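Local atomic coordinates of xylulose kinase (Escherichia coli, PDB entry 2ITM), a protein that phosphorylates D-xylulose at the expense of ATP to give D-xylulose 5-phosphate, and acts less efficiently on 1-deoxy-D-xylulose. Residues K386-A397 with G411-G419; A238-A249 with V258-F266. One frame throughout, in Å; residues are numbered along the deposited sequence.

Interaction 1 of 2, residues K386-A397 with G411-G419; sequences KPQSVTLIGGGA and GQQLDYRTG
Two parallel neighbours of the C-terminal domain sheet meet here, with Val390, Thr391 and Leu392 paired to Leu414, Asp415 and Tyr416; their short axes come within 4.6 Å at an angle of 38°. Val390 N donates to Gln413 O (3.0 Å, 170° at the hydrogen), Asp415 N returns to Val390 O, and Leu392 N reaches Asp415 O at 2.9 Å. The final bond, Arg417 N to Leu392 O, is weak at 3.5 Å. Helix 400-410 links the strands in a beta-alpha-beta crossover, and on the face it packs against, Leu392 CD2 lies 3.9 Å from Leu414 CB. Arg417, with CG anti to its carbonyl carbon (chi1 -45°) and the chain extended to NE, crosses Thr391 at about a right angle; NE gives a hydrogen bond to Thr391 OG1 (3.2 Å), near the guanidinium plane, and NH1 a weak one to Leu449 O. A leucine in place of Arg417 would probably leave both oxygens without these donors. Past the strand end, Ala397 O stands over one face of the Tyr416 ring, 3.3 Å from CE1; Arg403 of the connecting helix bonds Ala397 O and makes a cation-pi contact with Tyr416.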
loop_
_atom_site.group_PDB
_atom_site.type_symbol
_atom_site.label_atom_id
_atom_site.label_comp_id
_atom_site.label_asym_id
_atom_site.label_seq_id
_atom_site.Cartn_x
_atom_site.Cartn_y
_atom_site.Cartn_z
ATOM N N LYS A 386 1.223 30.356 -21.751
ATOM C CA LYS A 386 2.109 29.715 -22.708
ATOM C C LYS A 386 3.562 30.130 -22.537
ATOM O O LYS A 386 4.013 31.112 -23.107
ATOM C CB LYS A 386 1.633 29.977 -24.135
ATOM C CG LYS A 386 2.483 29.349 -25.229
ATOM C CD LYS A 386 2.713 27.875 -25.015
ATOM C CE LYS A 386 4.190 27.568 -24.855
ATOM N NZ LYS A 386 4.467 26.558 -23.787
ATOM N N PRO A 387 4.290 29.360 -21.747
ATOM C CA PRO A 387 5.663 29.702 -21.396
ATOM C C PRO A 387 6.655 29.339 -22.497
ATOM O O PRO A 387 6.503 28.313 -23.133
ATOM C CB PRO A 387 5.915 28.876 -20.139
ATOM C CG PRO A 387 4.923 27.816 -20.166
ATOM C CD PRO A 387 3.724 28.339 -20.857
ATOM N N GLN A 388 7.641 30.177 -22.703
ATOM C CA GLN A 388 8.787 29.813 -23.522
ATOM C C GLN A 388 9.682 28.846 -22.786
ATOM O O GLN A 388 10.267 27.941 -23.365
ATOM C CB GLN A 388 9.609 31.043 -23.858
ATOM C CG GLN A 388 8.836 32.237 -24.339
ATOM C CD GLN A 388 9.729 33.440 -24.530
ATOM O OE1 GLN A 388 10.860 33.306 -24.974
ATOM N NE2 GLN A 388 9.231 34.606 -24.192
ATOM N N SER A 389 9.800 29.073 -21.491
ATOM C CA SER A 389 10.504 28.170 -20.621
ATOM C C SER A 389 9.845 28.171 -19.259
ATOM O O SER A 389 9.067 29.044 -18.956
ATOM C CB SER A 389 11.969 28.580 -20.506
ATOM O OG SER A 389 12.821 27.559 -20.963
ATOM N N VAL A 390 10.184 27.181 -18.458
ATOM C CA VAL A 390 9.801 27.164 -17.079
ATOM C C VAL A 390 11.034 27.191 -16.197
ATOM O O VAL A 390 11.864 26.320 -16.265
ATOM C CB VAL A 390 8.932 25.949 -16.765
ATOM C CG1 VAL A 390 8.775 25.770 -15.287
ATOM C CG2 VAL A 390 7.598 26.083 -17.422
ATOM N N THR A 391 11.128 28.229 -15.388
ATOM C CA THR A 391 12.112 28.282 -14.354
ATOM C C THR A 391 11.929 27.230 -13.304
ATOM O O THR A 391 10.852 27.064 -12.763
ATOM C CB THR A 391 12.192 29.677 -13.740
ATOM O OG1 THR A 391 13.141 30.453 -14.462
ATOM C CG2 THR A 391 12.807 29.611 -12.381
ATOM N N LEU A 392 12.998 26.524 -13.006
ATOM C CA LEU A 392 12.933 25.368 -12.147
ATOM C C LEU A 392 13.885 25.570 -10.981
ATOM O O LEU A 392 15.072 25.650 -11.152
ATOM C CB LEU A 392 13.298 24.127 -12.947
ATOM C CG LEU A 392 13.131 22.746 -12.343
ATOM C CD1 LEU A 392 11.736 22.481 -11.843
ATOM C CD2 LEU A 392 13.531 21.724 -13.337
ATOM N N ILE A 393 13.325 25.662 -9.784
ATOM C CA ILE A 393 14.112 25.879 -8.589
ATOM C C ILE A 393 13.626 25.026 -7.429
ATOM O O ILE A 393 12.581 24.400 -7.509
ATOM C CB ILE A 393 14.101 27.355 -8.196
ATOM C CG1 ILE A 393 12.675 27.848 -8.016
ATOM C CG2 ILE A 393 14.823 28.189 -9.228
ATOM C CD1 ILE A 393 12.549 28.879 -7.021
ATOM N N GLY A 394 14.402 25.022 -6.352
ATOM C CA GLY A 394 14.064 24.283 -5.156
ATOM C C GLY A 394 14.920 23.049 -5.017
ATOM O O GLY A 394 15.531 22.615 -5.974
ATOM N N GLY A 395 14.962 22.486 -3.818
ATOM C CA GLY A 395 15.788 21.332 -3.542
ATOM C C GLY A 395 15.422 20.099 -4.340
ATOM O O GLY A 395 16.286 19.306 -4.685
ATOM N N GLY A 396 14.142 19.941 -4.644
ATOM C CA GLY A 396 13.698 18.902 -5.551
ATOM C C GLY A 396 14.315 18.978 -6.930
ATOM O O GLY A 396 14.385 17.996 -7.633
ATOM N N ALA A 397 14.779 20.171 -7.293
ATOM C CA ALA A 397 15.236 20.452 -8.642
ATOM C C ALA A 397 16.689 20.109 -8.853
ATOM O O ALA A 397 17.243 20.395 -9.902
ATOM C CB ALA A 397 15.008 21.876 -8.963
ATOM N N GLY A 411 7.439 17.804 -22.096
ATOM C CA GLY A 411 7.545 18.503 -23.359
ATOM C C GLY A 411 7.939 19.948 -23.178
ATOM O O GLY A 411 7.819 20.753 -24.075
ATOM N N GLN A 412 8.410 20.261 -21.982
ATOM C CA GLN A 412 8.675 21.625 -21.580
ATOM C C GLN A 412 10.156 21.846 -21.383
ATOM O O GLN A 412 10.830 21.040 -20.771
ATOM C CB GLN A 412 7.946 21.913 -20.282
ATOM C CG GLN A 412 7.492 23.315 -20.137
ATOM C CD GLN A 412 6.341 23.642 -21.039
ATOM O OE1 GLN A 412 5.486 22.802 -21.283
ATOM N NE2 GLN A 412 6.318 24.882 -21.537
ATOM N N GLN A 413 10.665 22.952 -21.907
ATOM C CA GLN A 413 12.023 23.375 -21.602
ATOM C C GLN A 413 12.165 23.847 -20.158
ATOM O O GLN A 413 11.518 24.797 -19.733
ATOM C CB GLN A 413 12.471 24.472 -22.560
ATOM C CG GLN A 413 13.825 25.072 -22.207
ATOM C CD GLN A 413 14.249 26.178 -23.141
ATOM O OE1 GLN A 413 14.511 27.295 -22.712
ATOM N NE2 GLN A 413 14.327 25.869 -24.413
ATOM N N LEU A 414 13.020 23.185 -19.398
ATOM C CA LEU A 414 13.193 23.544 -17.992
ATOM C C LEU A 414 14.539 24.196 -17.707
ATOM O O LEU A 414 15.586 23.566 -17.821
ATOM C CB LEU A 414 12.967 22.307 -17.107
ATOM C CG LEU A 414 11.707 21.498 -17.387
ATOM C CD1 LEU A 414 11.642 20.288 -16.540
ATOM C CD2 LEU A 414 10.514 22.349 -17.238
ATOM N N ASP A 415 14.488 25.466 -17.330
ATOM C CA ASP A 415 15.671 26.261 -17.008
ATOM C C ASP A 415 16.039 26.128 -15.527
ATOM O O ASP A 415 15.359 26.695 -14.642
ATOM C CB ASP A 415 15.421 27.739 -17.273
ATOM C CG ASP A 415 15.248 28.059 -18.742
ATOM O OD1 ASP A 415 15.872 27.391 -19.579
ATOM O OD2 ASP A 415 14.498 28.994 -19.060
ATOM N N TYR A 416 17.109 25.401 -15.248
ATOM C CA TYR A 416 17.595 25.270 -13.890
ATOM C C TYR A 416 18.403 26.481 -13.457
ATOM O O TYR A 416 19.342 26.890 -14.124
ATOM C CB TYR A 416 18.425 24.012 -13.729
ATOM C CG TYR A 416 18.829 23.722 -12.315
ATOM C CD1 TYR A 416 17.918 23.798 -11.285
ATOM C CD2 TYR A 416 20.122 23.373 -12.009
ATOM C CE1 TYR A 416 18.285 23.532 -9.999
ATOM C CE2 TYR A 416 20.493 23.103 -10.727
ATOM C CZ TYR A 416 19.574 23.185 -9.725
ATOM O OH TYR A 416 19.955 22.907 -8.440
ATOM N N ARG A 417 18.022 27.047 -12.326
ATOM C CA ARG A 417 18.760 28.145 -11.743
ATOM C C ARG A 417 19.022 27.888 -10.263
ATOM O O ARG A 417 18.329 27.098 -9.638
ATOM C CB ARG A 417 17.981 29.438 -11.935
ATOM C CG ARG A 417 17.412 29.635 -13.313
ATOM C CD ARG A 417 16.620 30.905 -13.456
ATOM N NE ARG A 417 16.193 31.161 -14.821
ATOM C CZ ARG A 417 16.912 31.797 -15.726
ATOM N NH1 ARG A 417 18.114 32.246 -15.432
ATOM N NH2 ARG A 417 16.430 31.978 -16.939
ATOM N N THR A 418 20.029 28.556 -9.715
ATOM C CA THR A 418 20.328 28.492 -8.290
ATOM C C THR A 418 19.904 29.751 -7.563
ATOM O O THR A 418 19.868 30.823 -8.141
ATOM C CB THR A 418 21.826 28.270 -8.068
ATOM O OG1 THR A 418 22.553 28.771 -9.188
ATOM C CG2 THR A 418 22.145 26.805 -8.066
ATOM N N GLY A 419 19.593 29.618 -6.282
ATOM C CA GLY A 419 19.396 30.774 -5.441
ATOM C C GLY A 419 17.940 31.073 -5.158
ATOM O O GLY A 419 17.579 32.192 -4.810
HETATM O O HOH W 1 8.961 25.428 -22.344
HETATM O O HOH W 2 17.391 25.957 -7.035
#

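Interaction 2 of 2, residues A238-A249 with V258-F266; sequences AVGVGMVDANQA and VYFAVSEGF
Backbone hydrogen bonds join Gln248 and Asn247 to Val262, where the loop after helix 233-241, the helix that starts at the inferred proton acceptor Asp233, enters the mixed sheet of the C-terminal FGGY domain. Val262 N donates to Gln248 O at 2.8 Å, almost in line with the carbonyl, and Asn247 N donates to Val262 O, although the modelled length of that second bond is doubtfully short. One residue further along, Ala249 and Ala261 form a non-hydrogen-bonded antiparallel pair, CB atoms 3.8 Å apart. A type II turn from Asp245 to Gln248, with Asn247 at positive phi, leads into this pairing.

The Val262 side chain lies against the backbone of Val244 and Asp245, its CB 3.2 Å from Asp245 O and its CG2 3.9 Å from Val244 N. Apolar contact is made farther back: helix 233-241 ends in a Schellman motif at Gly242, and Ala238 CB sits over one face of the Phe260 ring, 3.6 Å from the centroid and 19° off the normal, a CH-pi contact. With CG anti to the backbone N (chi1 -172°), Phe260 carries its ring to this helix end; His286 stacks on it and His279 meets it.

Polar side chains and a water bridge the loop to its surroundings. Gln248 OE1 accepts Val244 N (2.9 Å) from above the carbonyl plane rather than on a lone pair. Asp245 makes a salt bridge with Arg284. One water is shared by Asn247 OD1 and Glu264 N, each at 3.0 Å, and Asn247 OD1 also accepts from Lys386 N.

Gln248 thus spends its backbone O on Val262 N and its side-chain OE1 on Val244 N, which probably ties the loop both to the strand and to itself.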
loop_
_atom_site.group_PDB
_atom_site.type_symbol
_atom_site.label_atom_id
_atom_site.label_comp_id
_atom_site.label_asym_id
_atom_site.label_seq_id
_atom_site.Cartn_x
_atom_site.Cartn_y
_atom_site.Cartn_z
ATOM N N ALA A 238 7.969 35.211 -6.393
ATOM C CA ALA A 238 8.084 35.314 -7.833
ATOM C C ALA A 238 8.874 36.538 -8.235
ATOM O O ALA A 238 9.645 36.490 -9.177
ATOM C CB ALA A 238 6.731 35.338 -8.476
ATOM N N VAL A 239 8.658 37.638 -7.530
ATOM C CA VAL A 239 9.370 38.851 -7.848
ATOM C C VAL A 239 10.872 38.689 -7.573
ATOM O O VAL A 239 11.704 39.195 -8.323
ATOM C CB VAL A 239 8.784 40.054 -7.052
ATOM C CG1 VAL A 239 9.746 41.211 -7.052
ATOM C CG2 VAL A 239 7.434 40.501 -7.662
ATOM N N GLY A 240 11.209 38.020 -6.484
ATOM C CA GLY A 240 12.588 37.749 -6.148
ATOM C C GLY A 240 13.284 36.882 -7.173
ATOM O O GLY A 240 14.469 36.926 -7.304
ATOM N N VAL A 241 12.508 36.097 -7.901
ATOM C CA VAL A 241 13.046 35.100 -8.809
ATOM C C VAL A 241 13.073 35.679 -10.207
ATOM O O VAL A 241 13.697 35.138 -11.097
ATOM C CB VAL A 241 12.214 33.803 -8.720
ATOM C CG1 VAL A 241 12.241 33.016 -9.986
ATOM C CG2 VAL A 241 12.670 32.968 -7.557
ATOM N N GLY A 242 12.441 36.825 -10.386
ATOM C CA GLY A 242 12.516 37.599 -11.590
ATOM C C GLY A 242 11.347 37.302 -12.479
ATOM O O GLY A 242 11.317 37.601 -13.657
ATOM N N MET A 243 10.337 36.701 -11.878
ATOM C CA MET A 243 9.137 36.362 -12.590
ATOM C C MET A 243 8.161 37.515 -12.613
ATOM O O MET A 243 7.588 37.873 -11.607
ATOM C CB MET A 243 8.510 35.098 -12.004
ATOM C CG MET A 243 8.116 34.063 -13.030
ATOM S SD MET A 243 9.277 32.746 -13.330
ATOM C CE MET A 243 10.745 33.645 -13.658
ATOM N N VAL A 244 7.982 38.099 -13.784
ATOM C CA VAL A 244 7.746 39.519 -13.890
ATOM C C VAL A 244 6.858 39.908 -15.074
ATOM O O VAL A 244 6.101 40.855 -14.988
ATOM C CB VAL A 244 9.068 40.281 -13.903
ATOM C CG1 VAL A 244 9.091 41.324 -14.980
ATOM C CG2 VAL A 244 9.375 40.855 -12.543
ATOM N N ASP A 245 6.943 39.166 -16.167
ATOM C CA ASP A 245 6.153 39.471 -17.352
ATOM C C ASP A 245 5.305 38.303 -17.845
ATOM O O ASP A 245 5.583 37.155 -17.548
ATOM C CB ASP A 245 7.046 39.968 -18.483
ATOM C CG ASP A 245 7.541 41.359 -18.243
ATOM O OD1 ASP A 245 6.763 42.243 -17.895
ATOM O OD2 ASP A 245 8.727 41.665 -18.410
ATOM N N ALA A 246 4.283 38.622 -18.623
ATOM C CA ALA A 246 3.381 37.634 -19.178
ATOM C C ALA A 246 4.076 36.385 -19.699
ATOM O O ALA A 246 5.023 36.461 -20.467
ATOM C CB ALA A 246 2.531 38.242 -20.247
ATOM N N ASN A 247 3.580 35.237 -19.255
ATOM C CA ASN A 247 4.083 33.933 -19.654
ATOM C C ASN A 247 5.432 33.537 -19.079
ATOM O O ASN A 247 5.982 32.522 -19.457
ATOM C CB ASN A 247 4.076 33.781 -21.174
ATOM C CG ASN A 247 2.699 33.977 -21.773
ATOM O OD1 ASN A 247 1.773 33.235 -21.480
ATOM N ND2 ASN A 247 2.563 34.984 -22.608
ATOM N N GLN A 248 5.964 34.327 -18.163
ATOM C CA GLN A 248 7.000 33.815 -17.286
ATOM C C GLN A 248 6.416 32.866 -16.256
ATOM O O GLN A 248 5.374 33.128 -15.688
ATOM C CB GLN A 248 7.765 34.945 -16.603
ATOM C CG GLN A 248 8.595 35.794 -17.542
ATOM C CD GLN A 248 9.377 36.851 -16.812
ATOM O OE1 GLN A 248 8.897 37.929 -16.554
ATOM N NE2 GLN A 248 10.616 36.545 -16.506
ATOM N N ALA A 249 7.095 31.751 -16.042
ATOM C CA ALA A 249 6.595 30.704 -15.177
ATOM C C ALA A 249 7.714 30.045 -14.404
ATOM O O ALA A 249 8.802 29.835 -14.927
ATOM C CB ALA A 249 5.839 29.681 -15.970
ATOM N N VAL A 258 4.906 24.759 -5.726
ATOM C CA VAL A 258 4.065 25.725 -6.414
ATOM C C VAL A 258 4.392 25.780 -7.894
ATOM O O VAL A 258 5.537 25.677 -8.281
ATOM C CB VAL A 258 4.266 27.165 -5.878
ATOM C CG1 VAL A 258 3.081 28.012 -6.213
ATOM C CG2 VAL A 258 4.528 27.173 -4.415
ATOM N N TYR A 259 3.378 25.982 -8.712
ATOM C CA TYR A 259 3.590 26.482 -10.059
ATOM C C TYR A 259 3.015 27.874 -10.188
ATOM O O TYR A 259 1.838 28.087 -9.960
ATOM C CB TYR A 259 2.971 25.537 -11.090
ATOM C CG TYR A 259 3.290 25.838 -12.540
ATOM C CD1 TYR A 259 4.588 25.916 -12.989
ATOM C CD2 TYR A 259 2.277 26.016 -13.469
ATOM C CE1 TYR A 259 4.869 26.181 -14.303
ATOM C CE2 TYR A 259 2.551 26.281 -14.789
ATOM C CZ TYR A 259 3.853 26.362 -15.198
ATOM O OH TYR A 259 4.135 26.620 -16.505
ATOM N N PHE A 260 3.869 28.818 -10.548
ATOM C CA PHE A 260 3.514 30.224 -10.593
ATOM C C PHE A 260 3.802 30.751 -11.989
ATOM O O PHE A 260 4.914 30.631 -12.477
ATOM C CB PHE A 260 4.344 30.986 -9.557
ATOM C CG PHE A 260 3.939 32.407 -9.367
ATOM C CD1 PHE A 260 3.344 32.817 -8.199
ATOM C CD2 PHE A 260 4.187 33.341 -10.333
ATOM C CE1 PHE A 260 2.981 34.123 -8.015
ATOM C CE2 PHE A 260 3.829 34.656 -10.153
ATOM C CZ PHE A 260 3.222 35.041 -8.996
ATOM N N ALA A 261 2.784 31.287 -12.632
ATOM C CA ALA A 261 2.930 31.804 -13.972
ATOM C C ALA A 261 2.262 33.155 -14.123
ATOM O O ALA A 261 1.087 33.306 -13.835
ATOM C CB ALA A 261 2.384 30.835 -14.969
ATOM N N VAL A 262 3.025 34.131 -14.582
ATOM C CA VAL A 262 2.499 35.440 -14.904
ATOM C C VAL A 262 1.702 35.415 -16.193
ATOM O O VAL A 262 2.165 34.915 -17.194
ATOM C CB VAL A 262 3.616 36.459 -15.060
ATOM C CG1 VAL A 262 3.061 37.777 -15.466
ATOM C CG2 VAL A 262 4.398 36.582 -13.792
ATOM N N SER A 263 0.499 35.962 -16.145
ATOM C CA SER A 263 -0.451 35.839 -17.239
ATOM C C SER A 263 -0.485 37.086 -18.101
ATOM O O SER A 263 0.012 38.130 -17.715
ATOM C CB SER A 263 -1.852 35.523 -16.726
ATOM O OG SER A 263 -2.358 36.537 -15.898
ATOM N N GLU A 264 -1.102 36.960 -19.265
ATOM C CA GLU A 264 -1.442 38.102 -20.085
ATOM C C GLU A 264 -2.744 38.757 -19.652
ATOM O O GLU A 264 -3.830 38.338 -20.028
ATOM C CB GLU A 264 -1.493 37.712 -21.556
ATOM C CG GLU A 264 -1.411 38.879 -22.518
ATOM C CD GLU A 264 -0.099 39.631 -22.436
ATOM O OE1 GLU A 264 0.940 39.052 -22.779
ATOM O OE2 GLU A 264 -0.109 40.802 -22.037
ATOM N N GLY A 265 -2.602 39.797 -18.848
ATOM C CA GLY A 265 -3.700 40.338 -18.098
ATOM C C GLY A 265 -4.408 39.329 -17.231
ATOM O O GLY A 265 -3.864 38.298 -16.875
ATOM N N PHE A 266 -5.653 39.629 -16.902
ATOM C CA PHE A 266 -6.402 38.805 -15.984
ATOM C C PHE A 266 -7.078 37.614 -16.645
ATOM O O PHE A 266 -7.822 37.759 -17.605
ATOM C CB PHE A 266 -7.410 39.640 -15.225
ATOM C CG PHE A 266 -8.295 38.847 -14.337
ATOM C CD1 PHE A 266 -7.760 37.992 -13.416
ATOM C CD2 PHE A 266 -9.651 38.962 -14.427
ATOM C CE1 PHE A 266 -8.568 37.266 -12.606
ATOM C CE2 PHE A 266 -10.459 38.241 -13.613
ATOM C CZ PHE A 266 -9.923 37.390 -12.703
HETATM O O HOH W 3 -0.860 34.250 -20.565
HETATM O O HOH W 4 0.481 36.352 -24.645
#

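How the interactions relate
The two contacts, with centres about 12 Å apart, lie in the same mixed sheet, where strand 249-253 stands between strand 257-262 and strand 390-393. Interaction 2 closes before interaction 1 opens along the chain, and they join directly: Thr391 N lies 2.9 Å from Ala249 O and Lys386 N 2.9 Å from Asn247 OD1, both probable hydrogen bonds, while Val390 CG2 packs 3.6 Å from Tyr259 OH. Interaction 2 is nearer the active site. The Phe260 side chain is about 9 Å from bound D-xylulose and about 8 Å from the side chains of substrate-binding Met77 and of Asp233, the inferred proton acceptor. Interaction 1 lies away from those sites.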